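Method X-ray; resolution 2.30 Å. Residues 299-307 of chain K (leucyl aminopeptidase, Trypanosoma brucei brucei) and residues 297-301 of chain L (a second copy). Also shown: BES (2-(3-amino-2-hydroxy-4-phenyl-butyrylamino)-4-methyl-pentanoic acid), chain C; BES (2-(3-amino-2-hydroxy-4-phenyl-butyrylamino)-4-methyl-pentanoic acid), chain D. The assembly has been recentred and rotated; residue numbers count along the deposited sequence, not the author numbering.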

# COMPACT_ATOMS: atom_id res chain seq x y z
N ALA K 299 -13.70 -5.53 9.17
CA ALA K 299 -13.10 -5.14 7.88
C ALA K 299 -13.09 -3.61 7.80
O ALA K 299 -13.76 -2.98 6.98
CB ALA K 299 -13.86 -5.74 6.71
N LEU K 300 -12.29 -3.03 8.68
CA LEU K 300 -12.31 -1.59 8.93
C LEU K 300 -11.90 -0.76 7.71
O LEU K 300 -10.92 -1.05 7.06
CB LEU K 300 -11.40 -1.26 10.12
CG LEU K 300 -11.46 0.17 10.65
CD1 LEU K 300 -12.79 0.45 11.34
CD2 LEU K 300 -10.31 0.37 11.63
N LYS K 301 -12.68 0.26 7.42
CA LYS K 301 -12.36 1.21 6.32
C LYS K 301 -11.22 2.12 6.73
O LYS K 301 -11.16 2.53 7.87
CB LYS K 301 -13.53 2.09 5.96
CG LYS K 301 -14.72 1.35 5.42
CD LYS K 301 -15.80 2.32 5.03
CE LYS K 301 -17.03 1.60 4.54
NZ LYS K 301 -16.77 0.92 3.24
N PRO K 302 -10.35 2.49 5.78
CA PRO K 302 -9.42 3.60 6.01
C PRO K 302 -10.22 4.89 6.16
O PRO K 302 -11.35 4.97 5.68
CB PRO K 302 -8.58 3.66 4.73
CG PRO K 302 -8.83 2.36 4.02
CD PRO K 302 -10.22 1.96 4.40
N ALA K 303 -9.63 5.85 6.85
CA ALA K 303 -10.37 7.07 7.28
C ALA K 303 -10.96 7.88 6.10
O ALA K 303 -12.06 8.38 6.20
CB ALA K 303 -9.50 7.96 8.14
N ASP K 304 -10.21 7.95 5.01
CA ASP K 304 -10.64 8.70 3.79
C ASP K 304 -11.88 8.07 3.13
O ASP K 304 -12.76 8.77 2.67
CB ASP K 304 -9.51 8.96 2.77
CG ASP K 304 -8.71 7.73 2.41
OD1 ASP K 304 -8.79 6.69 3.12
OD2 ASP K 304 -8.01 7.80 1.39
N TYR K 305 -11.98 6.75 3.17
CA TYR K 305 -13.21 6.06 2.72
C TYR K 305 -14.33 6.10 3.76
O TYR K 305 -15.50 6.08 3.41
CB TYR K 305 -12.93 4.60 2.33
CG TYR K 305 -12.04 4.45 1.12
CD1 TYR K 305 -12.51 4.71 -0.17
CD2 TYR K 305 -10.71 4.05 1.27
CE1 TYR K 305 -11.67 4.57 -1.27
CE2 TYR K 305 -9.87 3.91 0.18
CZ TYR K 305 -10.35 4.17 -1.08
OH TYR K 305 -9.51 4.02 -2.14
N MET K 306 -13.97 6.09 5.03
CA MET K 306 -14.96 6.07 6.14
C MET K 306 -15.69 7.40 6.28
O MET K 306 -16.86 7.43 6.68
CB MET K 306 -14.34 5.70 7.46
CG MET K 306 -15.36 5.16 8.45
SD MET K 306 -14.72 4.93 10.12
CE MET K 306 -13.39 3.77 9.87
N LYS K 307 -15.00 8.49 5.93
CA LYS K 307 -15.61 9.83 5.88
C LYS K 307 -16.79 9.76 4.90
O LYS K 307 -16.75 9.10 3.88
CB LYS K 307 -14.62 10.94 5.46
N GLY L 297 -8.14 5.98 17.06
CA GLY L 297 -9.61 5.85 17.09
C GLY L 297 -10.06 5.07 15.86
O GLY L 297 -9.34 4.20 15.37
N LEU L 298 -11.25 5.39 15.36
CA LEU L 298 -11.80 4.71 14.16
C LEU L 298 -10.86 4.81 12.94
O LEU L 298 -10.76 3.88 12.14
CB LEU L 298 -13.19 5.20 13.82
CG LEU L 298 -14.30 4.54 14.68
CD1 LEU L 298 -15.62 5.24 14.46
CD2 LEU L 298 -14.47 3.07 14.36
N ALA L 299 -10.13 5.92 12.88
CA ALA L 299 -9.00 6.14 11.97
C ALA L 299 -7.77 5.44 12.53
O ALA L 299 -6.75 6.05 12.86
CB ALA L 299 -8.73 7.62 11.76
N LEU L 300 -7.87 4.12 12.58
CA LEU L 300 -6.89 3.28 13.26
C LEU L 300 -5.49 3.37 12.65
O LEU L 300 -5.31 3.27 11.45
CB LEU L 300 -7.37 1.81 13.27
CG LEU L 300 -6.59 0.82 14.13
CD1 LEU L 300 -6.82 1.11 15.60
CD2 LEU L 300 -7.04 -0.58 13.80
N LYS L 301 -4.51 3.56 13.51
CA LYS L 301 -3.11 3.54 13.08
C LYS L 301 -2.64 2.14 12.75
O LYS L 301 -3.03 1.19 13.42
CB LYS L 301 -2.17 4.06 14.17
CG LYS L 301 -2.40 5.49 14.54
CD LYS L 301 -1.36 5.92 15.57
CE LYS L 301 -1.62 7.34 16.00
NZ LYS L 301 -1.36 8.30 14.91
N2 BES C . -21.68 1.45 2.05
C1 BES C . -20.62 0.96 1.23
C6 BES C . -20.68 1.41 -0.26
C7 BES C . -20.13 2.80 -0.64
C8 BES C . -20.92 3.96 -0.55
C12 BES C . -18.83 2.96 -1.12
C9 BES C . -20.43 5.22 -0.93
C11 BES C . -18.34 4.22 -1.50
C10 BES C . -19.14 5.36 -1.41
C2 BES C . -20.68 -0.56 1.43
O2 BES C . -21.19 -0.93 2.76
C3 BES C . -19.27 -1.06 1.32
O3 BES C . -18.66 -1.09 2.39
N1 BES C . -18.89 -1.44 0.11
C4 BES C . -17.62 -2.00 -0.28
C13 BES C . -17.74 -3.52 -0.24
C14 BES C . -16.40 -4.25 -0.18
C15 BES C . -15.30 -3.60 0.67
C16 BES C . -16.63 -5.63 0.40
C5 BES C . -17.18 -1.63 -1.69
O1 BES C . -15.98 -1.65 -1.98
O4 BES C . -18.01 -1.32 -2.55
N2 BES D . -0.17 11.69 18.42
C1 BES D . -0.01 11.80 17.00
C6 BES D . 1.27 12.56 16.59
C7 BES D . 2.60 11.81 16.47
C8 BES D . 3.46 11.70 17.55
C12 BES D . 3.00 11.27 15.25
C9 BES D . 4.70 11.06 17.44
C11 BES D . 4.23 10.61 15.14
C10 BES D . 5.09 10.49 16.24
C2 BES D . -1.28 12.52 16.54
O2 BES D . -2.40 12.14 17.37
C3 BES D . -1.68 12.04 15.19
O3 BES D . -2.42 11.04 15.20
N1 BES D . -1.20 12.76 14.16
C4 BES D . -1.37 12.46 12.75
C13 BES D . -2.61 13.16 12.19
C14 BES D . -3.20 12.49 10.96
C15 BES D . -3.20 10.95 10.95
C16 BES D . -4.61 12.99 10.76
C5 BES D . -0.18 12.88 11.93
O1 BES D . 0.41 13.94 12.18
O4 BES D . 0.17 12.14 11.02
O HOH W 1 -9.73 3.77 9.66

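Chain K runs as an extended loop through Pro K302 and then turns into a short helix, residues 303–306. Pro K302, with phi/psi of -66/155°, occupies the N-cap position, and its carbonyl O accepts from Met K306 N at 2.9 Å. Chain L has no regular helix or strand; Gly L297 begins it at phi 68°, a value that favours glycine. The backbones come nearest at Ala K303 and Ala L299, whose CA atoms lie 5.0 Å apart. Such proximity suits alanine: Ala K303 CB and Ala L299 CB meet at 3.7 Å.

No direct hydrogen bond crosses between the stretches. The polar link is water 1, which donates to Lys K301 O at 2.6 Å and to Leu L298 O at 2.7 Å. Lys K301 O and Leu L298 O, both acceptors, stand 4.5 Å apart and cannot bond each other; the water supplies the protons.

The remaining contact is mainly apolar side chains, with methyl groups also packed against Leu L298 O; the stretches bury 246 Å² in total. Leu K300 points toward chain L with chi1 t and chi2 p. Leu K300 CD2 lies 3.7 Å from Leu L300 CB and 3.6 Å from Leu L298 O, so this one branch meets both leucines; Leu K300 CD1 adds a looser contact, 4.3 Å from Leu L298 CD2. Met K306, also directed toward chain L, extends with chi1 and chi2 both t; its SD reaches 4.0 Å from Leu L298 CB, and its CE 3.5 Å from Leu L298 O. Leu L298 (64 Å²) and Leu K300 (58 Å²) are the most covered residues, and leucine's hydrocarbon side chain brings no polar group needing a partner; methionine's unbranched chain gives reach.

The lysine side chains take no part in this contact. Lys K301 leads away from chain L, and its NZ donates to O3 of BES (chain C) at 2.9 Å; Lys L301 NZ donates likewise to O3 of BES (chain D) at 3.0 Å.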